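Local structure of DyP (Bjerkandera adusta, 3VXJ) at residues 9-15 with 430-436; 68-72 with 426-431. The protein probably acts as a heme b peroxidase that uses hydrogen peroxide to oxidise dyes and phenols, and binds 2,6-dimethoxyphenol. All blocks are in the same frame, centred on the assembly; numbering follows the deposited sequence.

Contact 1 (9-15 with 430-436)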
ATOM      1  N   ASN A   9       3.731  21.245  -8.956  1.00 15.05           N
ATOM      2  CA  ASN A   9       2.438  21.580  -9.551  1.00 15.58           C
ATOM      3  C   ASN A   9       2.021  20.655 -10.693  1.00 14.02           C
ATOM      4  O   ASN A   9       0.886  20.734 -11.168  1.00 14.19           O
ATOM      5  CB  ASN A   9       2.412  23.034 -10.036  1.00 17.19           C
ATOM      6  CG  ASN A   9       2.450  24.033  -8.897  1.00 22.29           C
ATOM      7  OD1 ASN A   9       1.409  24.459  -8.399  1.00 26.95           O
ATOM      8  ND2 ASN A   9       3.653  24.415  -8.479  1.00 25.73           N
ATOM      9  N   ASN A  10       2.940  19.788 -11.126  1.00 12.33           N
ATOM     10  CA  ASN A  10       2.690  18.918 -12.271  1.00 11.74           C
ATOM     11  C   ASN A  10       2.631  17.435 -11.919  1.00 10.64           C
ATOM     12  O   ASN A  10       2.403  16.600 -12.792  1.00 10.38           O
ATOM     13  CB  ASN A  10       3.739  19.142 -13.363  1.00 12.11           C
ATOM     14  CG  ASN A  10       3.242  18.719 -14.726  1.00 11.59           C
ATOM     15  OD1 ASN A  10       2.076  18.955 -15.057  1.00 12.28           O
ATOM     16  ND2 ASN A  10       4.106  18.075 -15.518  1.00 12.03           N
ATOM     17  N   ILE A  11       2.838  17.114 -10.646  1.00  9.98           N
ATOM     18  CA  ILE A  11       2.857  15.724 -10.185  1.00 10.07           C
ATOM     19  C   ILE A  11       1.567  15.445  -9.427  1.00  9.33           C
ATOM     20  O   ILE A  11       1.194  16.190  -8.524  1.00  9.82           O
ATOM     21  CB  ILE A  11       4.087  15.456  -9.281  1.00  9.72           C
ATOM     22  CG1 ILE A  11       5.371  15.603 -10.115  1.00 11.32           C
ATOM     23  CG2 ILE A  11       3.999  14.054  -8.649  1.00 11.11           C
ATOM     24  CD1 ILE A  11       6.643  15.820  -9.314  1.00 13.21           C
ATOM     25  N   GLN A  12       0.862  14.389  -9.811  1.00  8.94           N
ATOM     26  CA  GLN A  12      -0.351  14.015  -9.097  1.00  8.97           C
ATOM     27  C   GLN A  12      -0.047  13.746  -7.618  1.00  8.55           C
ATOM     28  O   GLN A  12       0.863  12.980  -7.279  1.00  8.86           O
ATOM     29  CB  GLN A  12      -1.044  12.839  -9.787  1.00  9.14           C
ATOM     30  CG  GLN A  12      -1.581  13.176 -11.182  1.00  9.07           C
ATOM     31  CD  GLN A  12      -2.639  12.202 -11.644  1.00  8.57           C
ATOM     32  OE1 GLN A  12      -3.682  12.075 -11.011  1.00  9.96           O
ATOM     33  NE2 GLN A  12      -2.374  11.492 -12.738  1.00  8.16           N
ATOM     34  N   GLY A  13      -0.799  14.409  -6.741  1.00  9.09           N
ATOM     35  CA  GLY A  13      -0.400  14.536  -5.347  1.00  9.59           C
ATOM     36  C   GLY A  13      -0.346  13.252  -4.537  1.00  9.28           C
ATOM     37  O   GLY A  13       0.456  13.145  -3.614  1.00 10.22           O
ATOM     38  N   ASP A  14      -1.198  12.280  -4.860  1.00  9.33           N
ATOM     39  CA  ASP A  14      -1.192  11.034  -4.081  1.00  9.28           C
ATOM     40  C   ASP A  14       0.120  10.256  -4.202  1.00  9.78           C
ATOM     41  O   ASP A  14       0.480   9.508  -3.297  1.00  9.94           O
ATOM     42  CB  ASP A  14      -2.380  10.142  -4.441  1.00  8.99           C
ATOM     43  CG  ASP A  14      -2.683   9.113  -3.367  1.00  9.54           C
ATOM     44  OD1 ASP A  14      -2.724   9.492  -2.177  1.00  9.90           O
ATOM     45  OD2 ASP A  14      -2.852   7.920  -3.710  1.00  8.94           O
ATOM     46  N   ILE A  15       0.834  10.464  -5.311  1.00  9.17           N
ATOM     47  CA  ILE A  15       2.085   9.755  -5.564  1.00  9.92           C
ATOM     48  C   ILE A  15       3.178  10.158  -4.569  1.00 11.26           C
ATOM     49  O   ILE A  15       3.856   9.306  -4.001  1.00 12.50           O
ATOM     50  CB  ILE A  15       2.610  10.030  -6.984  1.00  9.69           C
ATOM     51  CG1 ILE A  15       1.601   9.572  -8.036  1.00  9.40           C
ATOM     52  CG2 ILE A  15       3.947   9.329  -7.193  1.00  9.51           C
ATOM     53  CD1 ILE A  15       1.906  10.118  -9.425  1.00  9.56           C
ATOM     54  N   LEU A 430      -0.204   6.573 -13.576  1.00  6.52           N
ATOM     55  CA  LEU A 430      -0.675   7.936 -13.320  1.00  6.95           C
ATOM     56  C   LEU A 430       0.261   8.910 -14.007  1.00  7.54           C
ATOM     57  O   LEU A 430       1.389   9.101 -13.560  1.00  8.22           O
ATOM     58  CB  LEU A 430      -0.721   8.236 -11.818  1.00  7.75           C
ATOM     59  CG  LEU A 430      -1.913   7.706 -11.025  1.00  7.57           C
ATOM     60  CD1 LEU A 430      -1.877   6.187 -10.890  1.00  9.71           C
ATOM     61  CD2 LEU A 430      -1.947   8.362  -9.666  1.00 10.33           C
ATOM     62  N   PRO A 431      -0.207   9.550 -15.096  1.00  7.47           N
ATOM     63  CA  PRO A 431       0.667  10.487 -15.794  1.00  8.02           C
ATOM     64  C   PRO A 431       0.846  11.794 -15.011  1.00  7.87           C
ATOM     65  O   PRO A 431       0.130  12.064 -14.028  1.00  7.99           O
ATOM     66  CB  PRO A 431      -0.100  10.770 -17.095  1.00  7.99           C
ATOM     67  CG  PRO A 431      -1.081   9.625 -17.241  1.00  7.80           C
ATOM     68  CD  PRO A 431      -1.457   9.307 -15.833  1.00  8.07           C
ATOM     69  N   SER A 432       1.804  12.606 -15.440  1.00  8.02           N
ATOM     70  CA  SER A 432       1.866  13.982 -14.964  1.00  8.75           C
ATOM     71  C   SER A 432       0.591  14.730 -15.352  1.00  9.47           C
ATOM     72  O   SER A 432      -0.172  14.314 -16.242  1.00  9.42           O
ATOM     73  CB  SER A 432       3.085  14.701 -15.543  1.00  9.34           C
ATOM     74  OG  SER A 432       2.902  14.962 -16.923  1.00  9.70           O
ATOM     75  N   ILE A 433       0.368  15.857 -14.699  1.00  9.84           N
ATOM     76  CA  ILE A 433      -0.838  16.629 -14.945  1.00 10.49           C
ATOM     77  C   ILE A 433      -0.829  17.180 -16.377  1.00 10.66           C
ATOM     78  O   ILE A 433      -1.845  17.109 -17.080  1.00 11.17           O
ATOM     79  CB  ILE A 433      -1.038  17.708 -13.854  1.00 10.36           C
ATOM     80  CG1 ILE A 433      -1.275  17.022 -12.493  1.00 11.09           C
ATOM     81  CG2 ILE A 433      -2.200  18.654 -14.203  1.00 12.10           C
ATOM     82  CD1 ILE A 433      -1.395  17.965 -11.315  1.00 11.68           C
ATOM     83  N   SER A 434       0.320  17.691 -16.822  1.00 10.85           N
ATOM     84  CA  SER A 434       0.446  18.173 -18.195  1.00 11.40           C
ATOM     85  C   SER A 434       0.250  17.035 -19.198  1.00 10.79           C
ATOM     86  O   SER A 434      -0.406  17.220 -20.218  1.00 11.78           O
ATOM     87  CB  SER A 434       1.784  18.897 -18.413  1.00 11.59           C
ATOM     88  OG  SER A 434       2.886  18.040 -18.181  1.00 12.53           O
ATOM     89  N   ALA A 435       0.777  15.844 -18.901  1.00 10.22           N
ATOM     90  CA  ALA A 435       0.618  14.720 -19.826  1.00  9.73           C
ATOM     91  C   ALA A 435      -0.839  14.297 -19.985  1.00  9.68           C
ATOM     92  O   ALA A 435      -1.238  13.839 -21.053  1.00  9.76           O
ATOM     93  CB  ALA A 435       1.479  13.544 -19.414  1.00 10.10           C
ATOM     94  N   LEU A 436      -1.635  14.464 -18.931  1.00  9.69           N
ATOM     95  CA  LEU A 436      -3.060  14.155 -19.019  1.00 10.44           C
ATOM     96  C   LEU A 436      -3.740  14.882 -20.173  1.00 10.97           C
ATOM     97  O   LEU A 436      -4.523  14.290 -20.916  1.00 11.38           O
ATOM     98  CB  LEU A 436      -3.771  14.473 -17.708  1.00 10.29           C
ATOM     99  CG  LEU A 436      -3.551  13.494 -16.553  1.00 10.23           C
ATOM    100  CD1 LEU A 436      -4.209  14.038 -15.307  1.00 11.01           C
ATOM    101  CD2 LEU A 436      -4.092  12.104 -16.869  1.00 10.93           C
TER
HETATM  102  O   HOH W   1       2.004  12.576 -11.762  1.00  7.32           O
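The amide of Asn10 presents both its oxygen and its nitrogen to Ser434, while Ser432 CB lies 3.5 Å from ND2. Asn10 OD1 takes the N-H of Ser434 at 2.8 Å, with the donor tilted 20° from the carbonyl plane. Asn10 ND2 gives a hydrogen to Ser434 OG at 2.9 Å, close to the amide plane. CG sits anti to the backbone N of Asn10 (chi1 -157°), which carries the amide past its own carbonyl to the serine. That carbonyl is also engaged: Ile433 N points almost straight at Asn10 O over 2.9 Å. The loop 9-12 thus grips the opening turn of helix 433-440, where Ser432 is the N-cap and its OG accepts from Ala435 N. Here a segment near the N-terminus is tied to the chain's last helix, which follows strand 420-430 of the second ferredoxin-like sheet. With an alanine in place of Asn10, Ser434 N would probably lose its acceptor and Ser434 OG would be freer to turn. The amide of Gln12 is held flat: NE2 reaches Pro431 O at 2.9 Å, in the plane of both groups and on a carbonyl lone pair, while its OE1 is bound by Leu69 N. A water bridges Gln12 N to the same Pro431 oxygen. Beyond Gln12, Ile15 CD1 meets Leu430 CB at 4.0 Å as the two side chains run past each other in opposite directions.

Contact 2 (68-72 with 426-431); sequences NLGFS and EYFFLP
Phe71 and Phe429 form a hydrogen-bonded antiparallel pair, with Phe429 N giving its proton to Phe71 O at 2.7 Å (171°) and Phe71 N giving its own to Phe429 O at 2.9 Å. It is a single bridge between the outermost strands of two four-stranded antiparallel sheets, both of strand order 2-3-1-4, the ferredoxin-like pattern that DyP-type peroxidases carry twice. The short strand segments run at 120° to each other, so they touch at a crossing and then diverge. Two CA-H...O contacts flank the bridge: Gly70 CA approaches Phe429 O and Phe428 CA approaches Phe71 O, each at 3.3 Å. Gly70 lets the backbones come this close, since a beta carbon there would fall against Leu430 CD1 and Phe428 CB. Leu430 CG instead lies 3.8 Å from Gly70 CA, near the carbonyl of Leu69. The Phe428 ring turns its edge to the Phe71-Ser72 peptide, with CD1 3.7 Å from Ser72 N, and Glu426 CG covers part of one ring face. The Phe71 ring likewise offers an edge to Pro431 CD; Leu436 and Ile440 of helix 433-440 pack on it as well. CG of Phe429 stands anti to its backbone N (chi1 180°), and the ring leads away from the bridge to meet Phe217 of the neighbouring strand 216-225. Farther out, Ser72 caps helix 73-78, its OG bonded to Gly75 N and also to Ile117 O, and Tyr427 OH is tied to Asp97. At the far end, Glu426 OE2 folds back to accept Tyr427 N at 2.8 Å on its anti lone pair.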
ATOM      1  N   ASN A  68      -7.169  12.256  -8.179  1.00  8.42           N
ATOM      2  CA  ASN A  68      -6.100  11.773  -9.040  1.00  8.23           C
ATOM      3  C   ASN A  68      -6.674  10.750 -10.023  1.00  7.90           C
ATOM      4  O   ASN A  68      -7.789  10.252  -9.836  1.00  8.21           O
ATOM      5  CB  ASN A  68      -4.963  11.157  -8.217  1.00  8.72           C
ATOM      6  CG  ASN A  68      -4.011  12.199  -7.594  1.00  8.58           C
ATOM      7  OD1 ASN A  68      -3.024  11.811  -6.972  1.00  9.98           O
ATOM      8  ND2 ASN A  68      -4.307  13.509  -7.733  1.00  8.90           N
ATOM      9  N   LEU A  69      -5.912  10.443 -11.070  1.00  7.97           N
ATOM     10  CA  LEU A  69      -6.414   9.642 -12.175  1.00  8.15           C
ATOM     11  C   LEU A  69      -5.311   8.783 -12.777  1.00  8.04           C
ATOM     12  O   LEU A  69      -4.256   9.287 -13.176  1.00  8.33           O
ATOM     13  CB  LEU A  69      -7.036  10.553 -13.247  1.00  9.28           C
ATOM     14  CG  LEU A  69      -7.504   9.951 -14.580  1.00  8.75           C
ATOM     15  CD1 LEU A  69      -8.628   8.935 -14.388  1.00 10.11           C
ATOM     16  CD2 LEU A  69      -7.962  11.067 -15.496  1.00 10.37           C
ATOM     17  N   GLY A  70      -5.569   7.479 -12.832  1.00  7.73           N
ATOM     18  CA  GLY A  70      -4.654   6.532 -13.460  1.00  7.77           C
ATOM     19  C   GLY A  70      -5.326   5.716 -14.546  1.00  8.00           C
ATOM     20  O   GLY A  70      -6.551   5.554 -14.566  1.00  8.46           O
ATOM     21  N   PHE A  71      -4.506   5.193 -15.453  1.00  8.10           N
ATOM     22  CA  PHE A  71      -4.969   4.379 -16.575  1.00  8.02           C
ATOM     23  C   PHE A  71      -4.309   3.019 -16.597  1.00  7.79           C
ATOM     24  O   PHE A  71      -3.125   2.892 -16.308  1.00  8.05           O
ATOM     25  CB  PHE A  71      -4.671   5.088 -17.904  1.00  8.57           C
ATOM     26  CG  PHE A  71      -5.438   6.354 -18.085  1.00  8.61           C
ATOM     27  CD1 PHE A  71      -6.727   6.330 -18.604  1.00  9.09           C
ATOM     28  CD2 PHE A  71      -4.893   7.570 -17.689  1.00  9.78           C
ATOM     29  CE1 PHE A  71      -7.459   7.504 -18.744  1.00 10.88           C
ATOM     30  CE2 PHE A  71      -5.618   8.758 -17.831  1.00 10.23           C
ATOM     31  CZ  PHE A  71      -6.900   8.716 -18.363  1.00 11.23           C
ATOM     32  N   SER A  72      -5.078   2.005 -16.961  1.00  7.59           N
ATOM     33  CA  SER A  72      -4.536   0.688 -17.218  1.00  7.46           C
ATOM     34  C   SER A  72      -3.985   0.670 -18.640  1.00  7.88           C
ATOM     35  O   SER A  72      -4.196   1.598 -19.409  1.00  8.66           O
ATOM     36  CB  SER A  72      -5.644  -0.350 -17.094  1.00  7.32           C
ATOM     37  OG  SER A  72      -6.512  -0.240 -18.212  1.00  7.65           O
ATOM     38  N   GLU A 426      -5.270  -4.100  -9.839  1.00  8.08           N
ATOM     39  CA  GLU A 426      -4.842  -3.718 -11.169  1.00  8.00           C
ATOM     40  C   GLU A 426      -3.566  -2.897 -11.096  1.00  7.88           C
ATOM     41  O   GLU A 426      -3.231  -2.321 -10.050  1.00  8.31           O
ATOM     42  CB  GLU A 426      -5.969  -2.969 -11.914  1.00  8.88           C
ATOM     43  CG  GLU A 426      -5.727  -2.721 -13.408  1.00  9.22           C
ATOM     44  CD  GLU A 426      -5.354  -3.997 -14.152  1.00  9.21           C
ATOM     45  OE1 GLU A 426      -6.260  -4.632 -14.751  1.00  9.21           O
ATOM     46  OE2 GLU A 426      -4.161  -4.372 -14.122  1.00  8.98           O
ATOM     47  N   TYR A 427      -2.855  -2.860 -12.218  1.00  7.39           N
ATOM     48  CA  TYR A 427      -1.689  -2.010 -12.391  1.00  7.35           C
ATOM     49  C   TYR A 427      -2.090  -0.813 -13.242  1.00  7.42           C
ATOM     50  O   TYR A 427      -2.587  -0.981 -14.366  1.00  7.47           O
ATOM     51  CB  TYR A 427      -0.571  -2.802 -13.084  1.00  6.86           C
ATOM     52  CG  TYR A 427      -0.017  -3.995 -12.324  1.00  7.12           C
ATOM     53  CD1 TYR A 427       0.252  -3.921 -10.952  1.00  7.87           C
ATOM     54  CD2 TYR A 427       0.262  -5.186 -12.988  1.00  7.43           C
ATOM     55  CE1 TYR A 427       0.775  -5.015 -10.259  1.00  7.46           C
ATOM     56  CE2 TYR A 427       0.795  -6.281 -12.308  1.00  8.13           C
ATOM     57  CZ  TYR A 427       1.047  -6.180 -10.945  1.00  8.11           C
ATOM     58  OH  TYR A 427       1.559  -7.252 -10.267  1.00  9.07           O
ATOM     59  N   PHE A 428      -1.880   0.386 -12.694  1.00  7.37           N
ATOM     60  CA  PHE A 428      -2.245   1.646 -13.348  1.00  7.47           C
ATOM     61  C   PHE A 428      -1.017   2.513 -13.565  1.00  7.76           C
ATOM     62  O   PHE A 428      -0.041   2.424 -12.826  1.00  8.10           O
ATOM     63  CB  PHE A 428      -3.258   2.455 -12.514  1.00  8.01           C
ATOM     64  CG  PHE A 428      -4.556   1.754 -12.295  1.00  6.56           C
ATOM     65  CD1 PHE A 428      -5.514   1.703 -13.308  1.00  7.46           C
ATOM     66  CD2 PHE A 428      -4.834   1.141 -11.078  1.00  7.79           C
ATOM     67  CE1 PHE A 428      -6.725   1.045 -13.113  1.00  8.52           C
ATOM     68  CE2 PHE A 428      -6.047   0.492 -10.871  1.00  7.17           C
ATOM     69  CZ  PHE A 428      -6.992   0.450 -11.880  1.00  7.57           C
ATOM     70  N   PHE A 429      -1.084   3.374 -14.569  1.00  7.83           N
ATOM     71  CA  PHE A 429      -0.103   4.438 -14.716  1.00  7.02           C
ATOM     72  C   PHE A 429      -0.779   5.783 -14.485  1.00  6.86           C
ATOM     73  O   PHE A 429      -1.792   6.093 -15.124  1.00  7.44           O
ATOM     74  CB  PHE A 429       0.555   4.401 -16.100  1.00  7.75           C
ATOM     75  CG  PHE A 429       1.574   5.481 -16.301  1.00  7.08           C
ATOM     76  CD1 PHE A 429       2.786   5.441 -15.630  1.00  7.13           C
ATOM     77  CD2 PHE A 429       1.291   6.583 -17.113  1.00  7.43           C
ATOM     78  CE1 PHE A 429       3.737   6.449 -15.794  1.00  7.30           C
ATOM     79  CE2 PHE A 429       2.241   7.600 -17.289  1.00  8.03           C
ATOM     80  CZ  PHE A 429       3.451   7.538 -16.618  1.00  8.55           C
ATOM     81  N   LEU A 430      -0.204   6.573 -13.576  1.00  6.52           N
ATOM     82  CA  LEU A 430      -0.675   7.936 -13.320  1.00  6.95           C
ATOM     83  C   LEU A 430       0.261   8.910 -14.007  1.00  7.54           C
ATOM     84  O   LEU A 430       1.389   9.101 -13.560  1.00  8.22           O
ATOM     85  CB  LEU A 430      -0.721   8.236 -11.818  1.00  7.75           C
ATOM     86  CG  LEU A 430      -1.913   7.706 -11.025  1.00  7.57           C
ATOM     87  CD1 LEU A 430      -1.877   6.187 -10.890  1.00  9.71           C
ATOM     88  CD2 LEU A 430      -1.947   8.362  -9.666  1.00 10.33           C
ATOM     89  N   PRO A 431      -0.207   9.550 -15.096  1.00  7.47           N
ATOM     90  CA  PRO A 431       0.667  10.487 -15.794  1.00  8.02           C
ATOM     91  C   PRO A 431       0.846  11.794 -15.011  1.00  7.87           C
ATOM     92  O   PRO A 431       0.130  12.064 -14.028  1.00  7.99           O
ATOM     93  CB  PRO A 431      -0.100  10.770 -17.095  1.00  7.99           C
ATOM     94  CG  PRO A 431      -1.081   9.625 -17.241  1.00  7.80           C
ATOM     95  CD  PRO A 431      -1.457   9.307 -15.833  1.00  8.07           C
TER

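Both contacts tie the N-terminal part of the chain to its C-terminal end and share Leu430 and Pro431, where strand 420-430 gives way to helix 433-440. Contact 2 is wholly buried and joins the edges of two sheets through backbone bonds, with aromatic and aliphatic side chains packed around them. Contact 1, mostly buried but reaching solvent at Asn9 and Ser434, has more polar chemistry: amides, a helix start and a water. Their centres lie 10 Å apart, and the two touch directly. Besides the Gln12-Leu69 bond, Asn68 OD1 probably accepts from Asp14 N, so segment 9-15 is bonded to strand 65-71 as well as meeting the end of strand 420-430 at the shared Leu430.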